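Local coordinates for protein sensor histidine kinase (PDB 3CIT) that probably acts in two-component phosphorelay signalling as a dimerizing sensor kinase, of which this chain is the GAF domain, at residues A11-L16 with A125-D130; V18-E23 with Q135-L140; P86-R91 with L96-L101. All coordinates share one frame; numbering follows the deposited sequence. Where two conformers were deposited one is given.

Interaction 1: A11-L16 with A125-D130; sequences AARLRL and APDGED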
loop_
_atom_site.group_PDB
_atom_site.type_symbol
_atom_site.label_atom_id
_atom_site.label_comp_id
_atom_site.label_asym_id
_atom_site.label_seq_id
_atom_site.Cartn_x
_atom_site.Cartn_y
_atom_site.Cartn_z
ATOM N N ALA A 11 -15.900 -2.628 -12.574
ATOM C CA ALA A 11 -17.289 -2.592 -12.082
ATOM C C ALA A 11 -17.541 -3.663 -11.012
ATOM O O ALA A 11 -18.154 -3.370 -9.971
ATOM C CB ALA A 11 -18.309 -2.714 -13.269
ATOM N N ALA A 12 -17.036 -4.883 -11.225
ATOM C CA ALA A 12 -17.187 -5.999 -10.255
ATOM C C ALA A 12 -16.501 -5.729 -8.908
ATOM O O ALA A 12 -17.049 -6.046 -7.825
ATOM C CB ALA A 12 -16.655 -7.308 -10.856
ATOM N N ARG A 13 -15.313 -5.120 -8.969
ATOM C CA ARG A 13 -14.569 -4.694 -7.758
ATOM C C ARG A 13 -15.330 -3.622 -7.000
ATOM O O ARG A 13 -15.482 -3.706 -5.776
ATOM C CB ARG A 13 -13.187 -4.172 -8.136
ATOM C CG ARG A 13 -12.278 -5.244 -8.678
ATOM C CD ARG A 13 -11.046 -4.699 -9.398
ATOM N NE ARG A 13 -10.403 -5.827 -10.059
ATOM C CZ ARG A 13 -9.866 -5.856 -11.267
ATOM N NH1 ARG A 13 -9.686 -4.767 -11.983
ATOM N NH2 ARG A 13 -9.394 -7.006 -11.712
ATOM N N LEU A 14 -15.864 -2.641 -7.735
ATOM C CA LEU A 14 -16.687 -1.600 -7.110
ATOM C C LEU A 14 -17.964 -2.161 -6.483
ATOM O O LEU A 14 -18.335 -1.770 -5.381
ATOM C CB LEU A 14 -16.999 -0.489 -8.105
ATOM C CG LEU A 14 -15.759 0.367 -8.440
ATOM C CD1 LEU A 14 -16.032 1.210 -9.690
ATOM C CD2 LEU A 14 -15.407 1.281 -7.300
ATOM N N ARG A 15 -18.639 -3.071 -7.175
ATOM C CA ARG A 15 -19.833 -3.702 -6.603
ATOM C C ARG A 15 -19.498 -4.394 -5.298
ATOM O O ARG A 15 -20.227 -4.256 -4.325
ATOM C CB ARG A 15 -20.453 -4.705 -7.570
ATOM C CG ARG A 15 -21.071 -4.107 -8.780
ATOM C CD ARG A 15 -22.013 -5.140 -9.464
ATOM N NE ARG A 15 -21.275 -6.226 -10.135
ATOM C CZ ARG A 15 -20.728 -6.144 -11.354
ATOM N NH1 ARG A 15 -20.807 -5.035 -12.082
ATOM N NH2 ARG A 15 -20.108 -7.200 -11.864
ATOM N N LEU A 16 -18.410 -5.160 -5.283
ATOM C CA LEU A 16 -17.968 -5.901 -4.091
ATOM C C LEU A 16 -17.795 -4.937 -2.915
ATOM O O LEU A 16 -18.311 -5.167 -1.806
ATOM C CB LEU A 16 -16.642 -6.645 -4.349
ATOM C CG LEU A 16 -15.953 -7.363 -3.158
ATOM C CD1 LEU A 16 -16.694 -8.677 -2.792
ATOM C CD2 LEU A 16 -14.470 -7.614 -3.407
ATOM N N ALA A 125 -1.375 -15.910 -8.370
ATOM C CA ALA A 125 -1.943 -14.881 -7.521
ATOM C C ALA A 125 -3.049 -14.157 -8.288
ATOM O O ALA A 125 -2.905 -13.902 -9.485
ATOM C CB ALA A 125 -0.850 -13.864 -7.054
ATOM N N PRO A 126 -4.135 -13.775 -7.593
ATOM C CA PRO A 126 -5.140 -12.972 -8.245
ATOM C C PRO A 126 -4.583 -11.660 -8.820
ATOM O O PRO A 126 -3.524 -11.153 -8.389
ATOM C CB PRO A 126 -6.139 -12.686 -7.117
ATOM C CG PRO A 126 -5.985 -13.855 -6.166
ATOM C CD PRO A 126 -4.535 -14.167 -6.226
ATOM N N ASP A 127 -5.311 -11.112 -9.776
ATOM C CA ASP A 127 -4.923 -9.851 -10.368
ATOM C C ASP A 127 -4.703 -8.814 -9.267
ATOM O O ASP A 127 -5.434 -8.784 -8.273
ATOM C CB ASP A 127 -6.014 -9.409 -11.336
ATOM C CG ASP A 127 -6.111 -10.320 -12.575
ATOM O OD1 ASP A 127 -5.266 -11.238 -12.756
ATOM O OD2 ASP A 127 -7.043 -10.092 -13.380
ATOM N N GLY A 128 -3.701 -7.966 -9.430
ATOM C CA GLY A 128 -3.349 -7.002 -8.408
ATOM C C GLY A 128 -4.513 -6.162 -7.925
ATOM O O GLY A 128 -4.625 -5.890 -6.724
ATOM N N GLU A 129 -5.400 -5.757 -8.825
ATOM C CA GLU A 129 -6.486 -4.894 -8.384
ATOM C C GLU A 129 -7.635 -5.662 -7.685
ATOM O O GLU A 129 -8.426 -5.068 -6.944
ATOM C CB GLU A 129 -6.991 -4.040 -9.527
ATOM C CG GLU A 129 -7.252 -2.670 -9.087
ATOM C CD GLU A 129 -7.593 -1.778 -10.213
ATOM O OE1 GLU A 129 -8.431 -2.163 -11.065
ATOM O OE2 GLU A 129 -6.992 -0.690 -10.226
ATOM N N ASP A 130 -7.731 -6.965 -7.931
ATOM C CA ASP A 130 -8.532 -7.836 -7.073
ATOM C C ASP A 130 -7.945 -7.876 -5.669
ATOM O O ASP A 130 -8.667 -7.765 -4.693
ATOM C CB ASP A 130 -8.649 -9.267 -7.634
ATOM C CG ASP A 130 -9.570 -9.379 -8.822
ATOM O OD1 ASP A 130 -10.322 -8.421 -9.114
ATOM O OD2 ASP A 130 -9.576 -10.463 -9.425
HETATM O O HOH W 1 -9.954 -9.931 -12.098
HETATM O O HOH W 2 -7.912 -7.248 -14.388
#

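Interaction 2: V18-E23 with Q135-L140; sequences VDTGQE and QLLATL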
loop_
_atom_site.group_PDB
_atom_site.type_symbol
_atom_site.label_atom_id
_atom_site.label_comp_id
_atom_site.label_asym_id
_atom_site.label_seq_id
_atom_site.Cartn_x
_atom_site.Cartn_y
_atom_site.Cartn_z
ATOM N N VAL A 18 -18.710 -1.455 -2.580
ATOM C CA VAL A 18 -19.880 -0.662 -2.222
ATOM C C VAL A 18 -20.946 -1.537 -1.584
ATOM O O VAL A 18 -21.432 -1.229 -0.490
ATOM C CB VAL A 18 -20.393 0.180 -3.412
ATOM C CG1 VAL A 18 -21.777 0.846 -3.097
ATOM C CG2 VAL A 18 -19.324 1.245 -3.801
ATOM N N ASP A 19 -21.277 -2.656 -2.213
ATOM C CA ASP A 19 -22.335 -3.502 -1.702
ATOM C C ASP A 19 -21.988 -4.104 -0.337
ATOM O O ASP A 19 -22.818 -4.091 0.582
ATOM C CB ASP A 19 -22.672 -4.608 -2.700
ATOM C CG ASP A 19 -23.361 -4.077 -3.944
ATOM O OD1 ASP A 19 -23.657 -2.862 -3.992
ATOM O OD2 ASP A 19 -23.634 -4.873 -4.870
ATOM N N THR A 20 -20.774 -4.624 -0.192
ATOM C CA THR A 20 -20.381 -5.233 1.088
ATOM C C THR A 20 -20.154 -4.163 2.175
ATOM O O THR A 20 -20.530 -4.330 3.343
ATOM C CB THR A 20 -19.151 -6.129 0.936
ATOM O OG1 THR A 20 -19.316 -6.995 -0.196
ATOM C CG2 THR A 20 -18.935 -6.997 2.224
ATOM N N GLY A 21 -19.575 -3.045 1.789
ATOM C CA GLY A 21 -19.370 -1.964 2.722
ATOM C C GLY A 21 -20.681 -1.426 3.266
ATOM O O GLY A 21 -20.741 -1.061 4.443
ATOM N N GLN A 22 -21.717 -1.389 2.430
ATOM C CA GLN A 22 -23.054 -0.927 2.838
ATOM C C GLN A 22 -23.640 -1.920 3.830
ATOM O O GLN A 22 -24.253 -1.536 4.839
ATOM C CB GLN A 22 -24.021 -0.761 1.616
ATOM C CG GLN A 22 -23.981 0.636 0.907
ATOM C CD GLN A 22 -24.575 0.673 -0.541
ATOM O OE1 GLN A 22 -25.132 -0.322 -1.045
ATOM N NE2 GLN A 22 -24.449 1.842 -1.207
ATOM N N GLU A 23 -23.463 -3.198 3.540
ATOM C CA GLU A 23 -24.050 -4.248 4.357
ATOM C C GLU A 23 -23.404 -4.428 5.706
ATOM O O GLU A 23 -24.094 -4.772 6.657
ATOM C CB GLU A 23 -24.001 -5.551 3.604
ATOM C CG GLU A 23 -24.916 -5.481 2.441
ATOM C CD GLU A 23 -24.965 -6.760 1.696
ATOM O OE1 GLU A 23 -24.481 -6.767 0.537
ATOM O OE2 GLU A 23 -25.502 -7.734 2.280
ATOM N N GLN A 135 -8.001 -6.212 0.001
ATOM C CA GLN A 135 -7.340 -5.502 1.089
ATOM C C GLN A 135 -8.210 -4.369 1.638
ATOM O O GLN A 135 -8.341 -4.191 2.850
ATOM C CB GLN A 135 -5.960 -4.971 0.664
ATOM C CG GLN A 135 -5.264 -4.219 1.827
ATOM C CD GLN A 135 -5.018 -5.114 3.100
ATOM O OE1 GLN A 135 -5.792 -5.090 4.124
ATOM N NE2 GLN A 135 -3.950 -5.913 3.024
ATOM N N LEU A 136 -8.826 -3.585 0.759
ATOM C CA LEU A 136 -9.767 -2.567 1.243
ATOM C C LEU A 136 -10.981 -3.186 1.955
ATOM O O LEU A 136 -11.459 -2.672 2.968
ATOM C CB LEU A 136 -10.229 -1.650 0.108
ATOM C CG LEU A 136 -11.171 -0.513 0.535
ATOM C CD1 LEU A 136 -10.492 0.407 1.586
ATOM C CD2 LEU A 136 -11.615 0.297 -0.689
ATOM N N LEU A 137 -11.537 -4.261 1.416
ATOM C CA LEU A 137 -12.651 -4.948 2.116
ATOM C C LEU A 137 -12.246 -5.361 3.563
ATOM O O LEU A 137 -13.037 -5.202 4.527
ATOM C CB LEU A 137 -13.069 -6.175 1.338
ATOM C CG LEU A 137 -14.384 -6.808 1.714
ATOM C CD1 LEU A 137 -15.480 -5.736 1.619
ATOM C CD2 LEU A 137 -14.624 -7.955 0.711
ATOM N N ALA A 138 -11.018 -5.863 3.719
ATOM C CA ALA A 138 -10.473 -6.180 5.057
ATOM C C ALA A 138 -10.384 -4.941 5.944
ATOM O O ALA A 138 -10.685 -4.990 7.115
ATOM C CB ALA A 138 -9.090 -6.890 4.981
ATOM N N THR A 139 -9.959 -3.838 5.368
ATOM C CA THR A 139 -9.876 -2.574 6.066
ATOM C C THR A 139 -11.248 -2.071 6.512
ATOM O O THR A 139 -11.411 -1.558 7.633
ATOM C CB THR A 139 -9.121 -1.550 5.181
ATOM O OG1 THR A 139 -7.737 -1.931 5.122
ATOM C CG2 THR A 139 -9.257 -0.158 5.732
ATOM N N LEU A 140 -12.254 -2.226 5.656
ATOM C CA LEU A 140 -13.624 -1.857 6.016
ATOM C C LEU A 140 -14.144 -2.729 7.167
ATOM O O LEU A 140 -14.663 -2.221 8.165
ATOM C CB LEU A 140 -14.556 -1.982 4.815
ATOM C CG LEU A 140 -14.332 -0.930 3.756
ATOM C CD1 LEU A 140 -15.102 -1.319 2.498
ATOM C CD2 LEU A 140 -14.747 0.470 4.286
#

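Interaction 3: P86-R91 with L96-L101; sequences PQWLER and LPCVLL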
loop_
_atom_site.group_PDB
_atom_site.type_symbol
_atom_site.label_atom_id
_atom_site.label_comp_id
_atom_site.label_asym_id
_atom_site.label_seq_id
_atom_site.Cartn_x
_atom_site.Cartn_y
_atom_site.Cartn_z
ATOM N N PRO A 86 -0.709 -6.785 1.905
ATOM C CA PRO A 86 -0.933 -8.192 1.705
ATOM C C PRO A 86 0.346 -9.003 1.582
ATOM O O PRO A 86 1.440 -8.447 1.538
ATOM C CB PRO A 86 -1.728 -8.240 0.426
ATOM C CG PRO A 86 -1.584 -7.007 -0.248
ATOM C CD PRO A 86 -0.969 -5.997 0.682
ATOM N N GLN A 87 0.165 -10.308 1.536
ATOM C CA GLN A 87 1.250 -11.248 1.278
ATOM C C GLN A 87 0.646 -12.439 0.522
ATOM O O GLN A 87 -0.380 -13.014 0.946
ATOM C CB GLN A 87 1.893 -11.724 2.583
ATOM C CG GLN A 87 3.146 -12.638 2.358
ATOM C CD GLN A 87 3.909 -13.013 3.609
ATOM O OE1 GLN A 87 5.101 -13.396 3.554
ATOM N NE2 GLN A 87 3.254 -12.914 4.730
ATOM N N TRP A 88 1.290 -12.821 -0.565
ATOM C CA TRP A 88 0.940 -14.042 -1.304
ATOM C C TRP A 88 1.940 -15.116 -0.978
ATOM O O TRP A 88 3.141 -14.887 -1.103
ATOM C CB TRP A 88 0.996 -13.768 -2.791
ATOM C CG TRP A 88 0.643 -14.936 -3.653
ATOM C CD1 TRP A 88 1.501 -15.673 -4.441
ATOM C CD2 TRP A 88 -0.658 -15.521 -3.818
ATOM N NE1 TRP A 88 0.801 -16.691 -5.072
ATOM C CE2 TRP A 88 -0.518 -16.616 -4.723
ATOM C CE3 TRP A 88 -1.919 -15.233 -3.309
ATOM C CZ2 TRP A 88 -1.598 -17.396 -5.115
ATOM C CZ3 TRP A 88 -2.994 -16.056 -3.685
ATOM C CH2 TRP A 88 -2.815 -17.096 -4.593
ATOM N N LEU A 89 1.467 -16.292 -0.599
ATOM C CA LEU A 89 2.336 -17.379 -0.221
ATOM C C LEU A 89 2.104 -18.612 -1.089
ATOM O O LEU A 89 0.961 -18.968 -1.351
ATOM C CB LEU A 89 2.049 -17.826 1.213
ATOM C CG LEU A 89 2.172 -16.810 2.341
ATOM C CD1 LEU A 89 1.659 -17.464 3.664
ATOM C CD2 LEU A 89 3.625 -16.463 2.450
ATOM N N GLU A 90 3.195 -19.241 -1.523
ATOM C CA GLU A 90 3.158 -20.545 -2.196
ATOM C C GLU A 90 3.703 -21.555 -1.195
ATOM O O GLU A 90 4.780 -21.359 -0.654
ATOM C CB GLU A 90 4.033 -20.562 -3.432
ATOM C CG GLU A 90 3.597 -19.591 -4.499
ATOM C CD GLU A 90 4.496 -19.668 -5.729
ATOM O OE1 GLU A 90 5.673 -19.287 -5.637
ATOM O OE2 GLU A 90 4.020 -20.139 -6.780
ATOM N N ARG A 91 2.975 -22.641 -0.998
ATOM C CA ARG A 91 3.304 -23.667 -0.037
ATOM C C ARG A 91 3.203 -25.015 -0.781
ATOM O O ARG A 91 2.252 -25.772 -0.628
ATOM C CB ARG A 91 2.353 -23.571 1.144
ATOM C CG ARG A 91 2.331 -22.209 1.849
ATOM C CD ARG A 91 1.337 -22.136 3.048
ATOM N NE ARG A 91 1.534 -23.184 4.050
ATOM C CZ ARG A 91 0.763 -24.271 4.213
ATOM N NH1 ARG A 91 1.049 -25.152 5.178
ATOM N NH2 ARG A 91 -0.300 -24.490 3.458
ATOM N N LEU A 96 -3.039 -26.734 1.195
ATOM C CA LEU A 96 -3.429 -25.380 0.767
ATOM C C LEU A 96 -2.220 -24.682 0.189
ATOM O O LEU A 96 -1.537 -23.868 0.847
ATOM C CB LEU A 96 -4.025 -24.563 1.932
ATOM C CG LEU A 96 -5.345 -25.095 2.504
ATOM C CD1 LEU A 96 -5.759 -24.384 3.793
ATOM C CD2 LEU A 96 -6.490 -25.011 1.459
ATOM N N PRO A 97 -1.875 -25.059 -1.038
ATOM C CA PRO A 97 -0.634 -24.562 -1.627
ATOM C C PRO A 97 -0.535 -23.069 -1.984
ATOM O O PRO A 97 0.531 -22.631 -2.372
ATOM C CB PRO A 97 -0.448 -25.423 -2.876
ATOM C CG PRO A 97 -1.742 -26.047 -3.149
ATOM C CD PRO A 97 -2.542 -26.072 -1.879
ATOM N N CYS A 98 -1.635 -22.341 -1.902
ATOM C CA CYS A 98 -1.673 -20.907 -2.194
ATOM C C CYS A 98 -2.455 -20.256 -1.056
ATOM O O CYS A 98 -3.565 -20.697 -0.733
ATOM C CB CYS A 98 -2.385 -20.667 -3.565
ATOM S SG CYS A 98 -1.338 -21.181 -4.861
ATOM N N VAL A 99 -1.898 -19.180 -0.505
ATOM C CA VAL A 99 -2.509 -18.416 0.571
ATOM C C VAL A 99 -2.296 -16.920 0.337
ATOM O O VAL A 99 -1.205 -16.492 -0.029
ATOM C CB VAL A 99 -1.911 -18.818 1.924
ATOM C CG1 VAL A 99 -2.481 -17.930 3.090
ATOM C CG2 VAL A 99 -2.171 -20.307 2.171
ATOM N N LEU A 100 -3.347 -16.153 0.576
ATOM C CA LEU A 100 -3.320 -14.684 0.529
ATOM C C LEU A 100 -3.681 -14.155 1.921
ATOM O O LEU A 100 -4.734 -14.515 2.487
ATOM C CB LEU A 100 -4.299 -14.187 -0.534
ATOM C CG LEU A 100 -4.471 -12.683 -0.714
ATOM C CD1 LEU A 100 -3.154 -11.959 -1.146
ATOM C CD2 LEU A 100 -5.685 -12.299 -1.641
ATOM N N LEU A 101 -2.805 -13.322 2.475
ATOM C CA LEU A 101 -3.021 -12.685 3.773
ATOM C C LEU A 101 -3.390 -11.225 3.554
ATOM O O LEU A 101 -2.704 -10.535 2.789
ATOM C CB LEU A 101 -1.731 -12.778 4.593
ATOM C CG LEU A 101 -1.170 -14.191 4.838
ATOM C CD1 LEU A 101 0.058 -14.074 5.735
ATOM C CD2 LEU A 101 -2.204 -15.056 5.466
HETATM O O HOH W 3 -1.675 -26.754 4.165
#

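Interaction 1: A11-L16 with A125-D130
Arg13 of helix 3-26 reaches the start of helix 128-156 and takes hold of Asp130 side-on, NE and NH2 both going to one carboxylate oxygen. The bond from Arg13 NE to Asp130 OD1 is the shorter and straighter, 2.8 Å with 162° at the hydrogen; that from Arg13 NH2 to Asp130 OD1 is 3.1 Å. The oxygen lies in the guanidinium plane, yet both donors approach it from the same face of the carboxylate, whose plane is turned 64° from the guanidinium. Glu129 lays its CB over one guanidinium face, 3.8 Å from Arg13 CZ. Its OE1 is 3.0 Å from Arg13 NH1, a weak bond within a salt bridge and a doubtful one, since Glu129 was modelled in two conformers. The Arg13 chain, extended from CG to NE, reaches from one helix to the other. In the next shell two waters join Arg13 NH2 to Asp127 OD2, one held only weakly by the arginine; that one also donates to Asp130 OD2, 2.8 Å from the water oxygen. Farther out, Gln6 accepts from Arg13 NH1, Arg10 of the same helix also pairs with Glu129 OE1, Arg15 of the second subunit pairs with Glu129 OE2, and Asp127 OD1 bonds Gln6 of the third subunit. Arg13, Glu129 and Asp130 form a salt-bridge network, tying the GAF domain's N-terminal helix to the first turn of its C-terminal helix beside subunit interfaces.

Interaction 2: V18-E23 with Q135-L140
Thr20 and Leu137 meet methyl to methyl, and the next residue, Gly21, receives Leu140, one turn beyond Leu137; these two pairs carry a small apolar contact between helices 3-26 and 128-156, burying 119 Å² in all. At the start of the first segment, Val18 turns its side chain away from the partner helix. Thr20 then points toward helix 128-156. Its CG2 is 3.7 Å from Leu137 CD1, and its CB lies 3.8 Å from the same methyl, so that a single leucine branch does the touching while the two side chains cross at about a right angle. With chi1 at -47°, Thr20 sets CG2 opposite its own nitrogen and facing the leucine, while OG1 sits beside that nitrogen and bonds Leu16 O, one turn back in the same helix. The buried hydroxyl is thus satisfied, and Arg39 of helix 29-43 is a second partner, which also forms a salt bridge with Glu23 at the end of the segment. Leu137 starts off across the line of approach, but its end swings nearer to reach the threonine. Gly21 follows, with no side chain to intervene: Leu140 CD1 comes to 4.3 Å from Gly21 CA, and the two backbones make their closest CA approach here, 6.6 Å between Gly21 CA and Leu140 CA. Helix 29-43 flanks the contact, Val36 touching both Thr20 and Leu137. Leu140 also packs on Leu140 of the second subunit, and on another side of helix 128-156 Ala138 rests against Leu102 of strand 98-105.

Interaction 3: P86-R91 with L96-L101
Trp88 lies across the neighbouring strand, crossing Leu100 at about a right angle so that Leu100 CB meets the edge of the indole, 3.8 Å from Trp88 CE3. With CG anti to the backbone N (chi1 -179°), the ring extends along the partner strand as far as Cys98, whose CB is 3.7 Å from Trp88 CZ2. The sulfur joins in obliquely, Cys98 SG standing 4.9 Å from the centroid of the six-membered ring of Trp88. On the other face Leu89 and Val99 run side by side in the same direction, CB to CB 4.1 Å, and Gln87 is paired likewise with Leu101. Arg91 bends at chi3 (54°), which brings NH2 back to Leu96 O at 3.0 Å; the oxygen lies at the guanidinium edge, and a water bonded to the same nitrogen bridges weakly to Leu96 N. Between these two sets of side chains runs an antiparallel ladder: Gln87 with Leu101 and Leu89 with Val99 are hydrogen-bonded pairs, with Leu89 N to Val99 O at 2.7 Å, and Arg91 N to Pro97 O continues it toward the turn at 2.8 Å. This beta hairpin ends the five-stranded antiparallel GAF sheet: strand 87-90 is outermost within the chain, strand 98-105 pairs onward with strand 111-119, and Leu100 packs on Leu134 of helix 128-156.

Overall arrangement
Interactions 1 and 2 are successive levels of one helix pair, 3-26 with 128-156, their centres about 12 Å apart; they meet where Leu16 CD1 packs 4.1 Å from Leu137 CD2, so a charged layer gives way to an apolar one. Both also border the second subunit. Interaction 3 is the sheet-edge hairpin lying between these helices in sequence. Its centre is about 17 Å from that of interaction 1, yet Trp88 CZ2 touches Ala125 CA at 3.5 Å, joining hairpin to the helix approach. Interactions 2 and 3 have centres about 21 Å apart, on opposite sides of the chain's centre. A glycerol, probably from crystallisation, lies about 4 Å from the Leu89 side chain.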